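PDB 5K9Z: putative short-chain dehydrogenase/reductase, which probably acts as an NAD- or NADP-dependent oxidoreductase of the short-chain dehydrogenase/reductase family, interconverting alcohol and carbonyl groups of its substrate. Local coordinates for residues C[108-111]-C[112-116]; C[160-163]-C[164-168]; C[222-225]-C[226-229]. All blocks are in the same frame, centred on the assembly; numbering follows the deposited sequence.

Contact 1 of 3, residues C[108-111]-C[112-116]; sequences TSAA and AWHAT
Ser-109 caps the first turn of helix 110-138 by accepting the backbone N-H of Ala-112. Its OG is 2.9 Å from Ala-112 N in a fairly straight bond (161° at the hydrogen). The torsion behind it, chi1 70°, tucks OG between the backbone N and the carbonyl carbon of its own residue, turned to the start of the helix. The same OG also touches Ala-112 CB, at 3.3 Å.

Backbone bonds continue from the cap. Ser-109 O takes Trp-113 N at 2.9 Å, Ala-110 O takes His-114 N at 2.7 Å, and Ala-111 O receives Ala-115 N. One turn on, Ala-112 O is gripped twice by Thr-116, whose N and OG1 arrive from opposite faces of the carbonyl plane, OG1 at 2.9 Å. Thr-116 OG1 also bonds Ala-101 N, tying the turn to strand 100-102.

Ring contacts are looser. His-114 ND1 comes within 3.1 Å of Ala-110 O, but the angle is too poor for a hydrogen bond. Trp-113 leads away to helix 159-179.

The Ala-112 N-H is thus held by the Ser-109 hydroxyl, and the carbonyls of residues 109-112 take N-H groups of the next turn. This polar backbone chemistry fixes the helix start, while the face with Ala-112 and Ala-115 packs on Phe-272 of the second subunit; Thr-116 shares that packing and also meets helix 159-179.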
# COMPACT_ATOMS: atom_id res chain seq x y z
N THR C 108 -13.03 18.38 14.92
CA THR C 108 -13.55 17.07 15.29
C THR C 108 -13.47 16.90 16.80
O THR C 108 -12.38 17.01 17.38
CB THR C 108 -12.76 15.98 14.58
OG1 THR C 108 -12.96 16.12 13.17
CG2 THR C 108 -13.21 14.58 15.04
N SER C 109 -14.60 16.63 17.44
CA SER C 109 -14.62 16.52 18.89
C SER C 109 -14.04 15.17 19.31
O SER C 109 -14.07 14.19 18.56
CB SER C 109 -16.04 16.66 19.42
OG SER C 109 -16.82 15.53 19.06
N ALA C 110 -13.52 15.13 20.54
CA ALA C 110 -13.10 13.86 21.13
C ALA C 110 -14.28 12.91 21.22
O ALA C 110 -14.14 11.70 20.98
CB ALA C 110 -12.48 14.11 22.51
N ALA C 111 -15.47 13.43 21.53
CA ALA C 111 -16.64 12.57 21.63
C ALA C 111 -16.95 11.90 20.29
O ALA C 111 -17.22 10.70 20.24
CB ALA C 111 -17.84 13.38 22.15
N ALA C 112 -16.89 12.67 19.20
CA ALA C 112 -17.11 12.07 17.88
C ALA C 112 -16.00 11.10 17.52
O ALA C 112 -16.27 10.03 16.97
CB ALA C 112 -17.23 13.17 16.82
N TRP C 113 -14.75 11.45 17.84
CA TRP C 113 -13.62 10.55 17.63
C TRP C 113 -13.83 9.23 18.36
O TRP C 113 -13.74 8.15 17.76
CB TRP C 113 -12.33 11.26 18.08
CG TRP C 113 -11.08 10.44 18.11
CD1 TRP C 113 -10.49 9.87 19.20
CD2 TRP C 113 -10.25 10.12 16.98
NE1 TRP C 113 -9.34 9.21 18.81
CE2 TRP C 113 -9.18 9.35 17.46
CE3 TRP C 113 -10.32 10.41 15.61
CZ2 TRP C 113 -8.18 8.85 16.62
CZ3 TRP C 113 -9.32 9.92 14.77
CH2 TRP C 113 -8.27 9.14 15.28
N HIS C 114 -14.15 9.30 19.66
CA HIS C 114 -14.31 8.09 20.47
C HIS C 114 -15.53 7.28 20.06
O HIS C 114 -15.48 6.04 20.06
CB HIS C 114 -14.40 8.44 21.97
CG HIS C 114 -13.09 8.87 22.55
ND1 HIS C 114 -12.93 10.04 23.25
CD2 HIS C 114 -11.86 8.32 22.47
CE1 HIS C 114 -11.67 10.17 23.62
NE2 HIS C 114 -10.99 9.14 23.15
N ALA C 115 -16.66 7.94 19.75
CA ALA C 115 -17.82 7.19 19.27
C ALA C 115 -17.51 6.42 17.99
O ALA C 115 -17.95 5.28 17.83
CB ALA C 115 -19.00 8.14 19.03
N THR C 116 -16.77 7.04 17.06
CA THR C 116 -16.45 6.36 15.81
C THR C 116 -15.57 5.14 16.06
O THR C 116 -15.88 4.04 15.60
CB THR C 116 -15.75 7.32 14.84
OG1 THR C 116 -16.59 8.45 14.58
CG2 THR C 116 -15.43 6.61 13.48

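Contact 2 of 3, residues C[160-163]-C[164-168]; sequences AYTS and AKHAV
Tyr-161 swings its CG away from its backbone N (chi1 -168°), laying the ring beside the next turn of helix 159-179, and Lys-165 bends at its second torsion (chi2 -67°) before running straight across the ring face at a slant. CE of the lysine hangs over one face of the phenol in a CH-pi contact, 4.1 Å from the centroid of the Tyr-161 ring and 29° off its normal; this carbon is 3.7 Å from both CE1 and CZ of Tyr-161. Nearer the backbone, Lys-165 CG sits above the same ring, toward its rim. The ammonium goes beyond the ring, where Lys-165 NZ bonds Val-146 O at the end of strand 141-146.

This is the Tyr-x-x-x-Lys spacing of the short-chain dehydrogenase/reductase family, in which the tyrosine is usually the acid-base residue and the lysine contacts the cofactor ribose; the same roles are likely here. The helix is the crossover of the beta-alpha-beta unit between strands 141-146 and 184-191, and Ser-148 touches both side chains.

On another flank, Thr-162 O receives two donors from His-166. The backbone N comes at 3.0 Å from Thr-162 O, and ND1 of the ring at 2.9 Å from the same oxygen; they approach from opposite faces of the carbonyl plane, ND1 well above it. Thr-162 CG2 runs alongside the imidazole, 3.7 Å from ND1 and CE1 of His-166, while Thr-162 OG1 turns back to Pro-158 O.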
# COMPACT_ATOMS: atom_id res chain seq x y z
N ALA C 160 -11.43 9.76 11.20
CA ALA C 160 -11.60 8.70 12.19
C ALA C 160 -11.81 7.36 11.52
O ALA C 160 -11.23 6.34 11.93
CB ALA C 160 -12.77 9.02 13.12
N TYR C 161 -12.64 7.35 10.47
CA TYR C 161 -12.83 6.15 9.67
C TYR C 161 -11.51 5.59 9.18
O TYR C 161 -11.20 4.41 9.37
CB TYR C 161 -13.72 6.48 8.48
CG TYR C 161 -14.26 5.32 7.69
CD1 TYR C 161 -15.42 4.66 8.11
CD2 TYR C 161 -13.68 4.93 6.48
CE1 TYR C 161 -15.97 3.64 7.38
CE2 TYR C 161 -14.23 3.90 5.72
CZ TYR C 161 -15.36 3.26 6.18
OH TYR C 161 -15.90 2.23 5.45
N THR C 162 -10.67 6.45 8.59
CA THR C 162 -9.42 5.98 8.02
C THR C 162 -8.50 5.42 9.12
O THR C 162 -7.89 4.37 8.94
CB THR C 162 -8.74 7.12 7.26
OG1 THR C 162 -9.58 7.55 6.15
CG2 THR C 162 -7.38 6.69 6.75
N SER C 163 -8.41 6.11 10.26
CA SER C 163 -7.55 5.63 11.34
C SER C 163 -8.05 4.30 11.88
O SER C 163 -7.26 3.36 12.09
CB SER C 163 -7.48 6.70 12.43
OG SER C 163 -6.58 6.35 13.46
N ALA C 164 -9.36 4.21 12.13
CA ALA C 164 -9.96 2.97 12.63
C ALA C 164 -9.71 1.81 11.68
O ALA C 164 -9.37 0.70 12.11
CB ALA C 164 -11.46 3.17 12.84
N LYS C 165 -9.89 2.03 10.38
CA LYS C 165 -9.75 0.94 9.43
C LYS C 165 -8.30 0.49 9.30
O LYS C 165 -8.04 -0.71 9.13
CB LYS C 165 -10.33 1.35 8.06
CG LYS C 165 -11.84 1.59 8.09
CD LYS C 165 -12.63 0.29 8.34
CE LYS C 165 -14.14 0.54 8.34
NZ LYS C 165 -14.93 -0.71 8.57
N HIS C 166 -7.34 1.44 9.37
CA HIS C 166 -5.93 1.07 9.45
C HIS C 166 -5.66 0.24 10.70
O HIS C 166 -4.92 -0.75 10.65
CB HIS C 166 -5.04 2.32 9.46
CG HIS C 166 -4.69 2.85 8.10
ND1 HIS C 166 -5.59 3.54 7.31
CD2 HIS C 166 -3.53 2.83 7.40
CE1 HIS C 166 -5.00 3.90 6.18
NE2 HIS C 166 -3.75 3.51 6.22
N ALA C 167 -6.25 0.64 11.83
CA ALA C 167 -6.08 -0.10 13.08
C ALA C 167 -6.65 -1.52 12.99
O ALA C 167 -6.08 -2.46 13.55
CB ALA C 167 -6.73 0.69 14.23
N VAL C 168 -7.79 -1.68 12.29
CA VAL C 168 -8.40 -2.99 12.09
C VAL C 168 -7.47 -3.91 11.30
O VAL C 168 -7.33 -5.10 11.60
CB VAL C 168 -9.77 -2.84 11.38
CG1 VAL C 168 -10.26 -4.16 10.84
CG2 VAL C 168 -10.83 -2.20 12.34

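Contact 3 of 3, residues C[222-225]-C[226-229]; sequences PLMP and QEIA
Glu-227 reaches back from the first turn of helix 225-236 to Met-224, crossing its side chain at a slant. OE2 of the glutamate accepts Met-224 N at 2.9 Å, met from above the carboxylate plane rather than within it. A second bond runs the other way between the same residues, Glu-227 N to Met-224 O at 3.0 Å, bent to 145°.

The extended glutamate chain also passes obliquely over Leu-223, whose CD1 is 3.7 Å from Glu-227 OE1. The other leucine branch meets Ile-228 at about a right angle, and Leu-223 CD2 lies 4.1 Å from Ile-228 CD1; both residues touch Val-250 of strand 247-250. Pro-225 O takes Ala-229 N at 3.0 Å, while the proline side chain rests on Ala-30 of helix 26-37.

A glutamate returning to the backbone N-H three residues earlier resembles one half of a capping box, with Pro-225 directly after Met-224, in the first turn, where proline is common; here they start a helix flanking the Rossmann-type sheet.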
# COMPACT_ATOMS: atom_id res chain seq x y z
N PRO C 222 -20.92 -1.21 -10.88
CA PRO C 222 -20.98 -0.95 -9.43
C PRO C 222 -20.66 -2.18 -8.58
O PRO C 222 -21.10 -3.30 -8.87
CB PRO C 222 -22.43 -0.49 -9.22
CG PRO C 222 -23.18 -1.19 -10.29
CD PRO C 222 -22.26 -1.28 -11.49
N LEU C 223 -19.89 -1.95 -7.52
CA LEU C 223 -19.65 -2.98 -6.52
C LEU C 223 -20.92 -3.24 -5.70
O LEU C 223 -21.56 -2.30 -5.22
CB LEU C 223 -18.51 -2.57 -5.60
CG LEU C 223 -18.20 -3.50 -4.44
CD1 LEU C 223 -17.84 -4.89 -4.94
CD2 LEU C 223 -17.07 -2.93 -3.60
N MET C 224 -21.32 -4.51 -5.59
CA MET C 224 -22.55 -4.82 -4.86
C MET C 224 -22.21 -5.55 -3.56
O MET C 224 -21.17 -6.20 -3.47
CB MET C 224 -23.52 -5.67 -5.69
CG MET C 224 -23.98 -4.99 -7.00
SD MET C 224 -24.93 -3.48 -6.71
CE MET C 224 -26.37 -4.09 -5.83
N PRO C 225 -23.04 -5.43 -2.52
CA PRO C 225 -22.72 -6.10 -1.24
C PRO C 225 -22.53 -7.60 -1.38
O PRO C 225 -21.74 -8.18 -0.64
CB PRO C 225 -23.91 -5.77 -0.35
CG PRO C 225 -24.53 -4.56 -0.96
CD PRO C 225 -24.31 -4.69 -2.44
N GLN C 226 -23.24 -8.23 -2.32
CA GLN C 226 -23.12 -9.67 -2.51
C GLN C 226 -21.69 -10.08 -2.84
O GLN C 226 -21.26 -11.19 -2.50
CB GLN C 226 -24.10 -10.09 -3.61
CG GLN C 226 -25.59 -9.95 -3.26
CD GLN C 226 -26.08 -8.51 -3.04
OE1 GLN C 226 -25.70 -7.58 -3.75
NE2 GLN C 226 -26.93 -8.33 -2.03
N GLU C 227 -20.93 -9.20 -3.50
CA GLU C 227 -19.55 -9.53 -3.87
C GLU C 227 -18.64 -9.55 -2.65
O GLU C 227 -17.71 -10.36 -2.58
CB GLU C 227 -19.02 -8.55 -4.91
CG GLU C 227 -19.78 -8.64 -6.19
CD GLU C 227 -19.47 -7.48 -7.11
OE1 GLU C 227 -18.33 -7.42 -7.62
OE2 GLU C 227 -20.36 -6.64 -7.30
N ILE C 228 -18.88 -8.66 -1.69
CA ILE C 228 -18.12 -8.70 -0.44
C ILE C 228 -18.49 -9.95 0.35
O ILE C 228 -17.62 -10.63 0.90
CB ILE C 228 -18.35 -7.42 0.38
CG1 ILE C 228 -18.07 -6.20 -0.48
CG2 ILE C 228 -17.49 -7.44 1.67
CD1 ILE C 228 -16.72 -6.24 -1.14
N ALA C 229 -19.79 -10.27 0.40
CA ALA C 229 -20.21 -11.54 0.98
C ALA C 229 -19.44 -12.70 0.36
O ALA C 229 -18.93 -13.57 1.07
CB ALA C 229 -21.72 -11.72 0.80

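Overall arrangement
All three contacts are local turns of helices packed around the parallel sheet of a Rossmann-type fold. Contact 1 is the surface member, at the dimer interface; contacts 2 and 3 are partly buried and touch no other chain. Contacts 1 and 2 meet directly, since helix 110-138 lies against helix 159-179: Trp-113 and Thr-116 pack on Ala-160. Contact 3 lies across the chain's centre, its nearest atoms about 10 Å from contact 2 and about 18 Å from contact 1. Contacts 1 and 3 close helix starts, by hydroxyl and carboxylate respectively; contact 2, within a helix, carries the family's tyrosine-lysine pair instead.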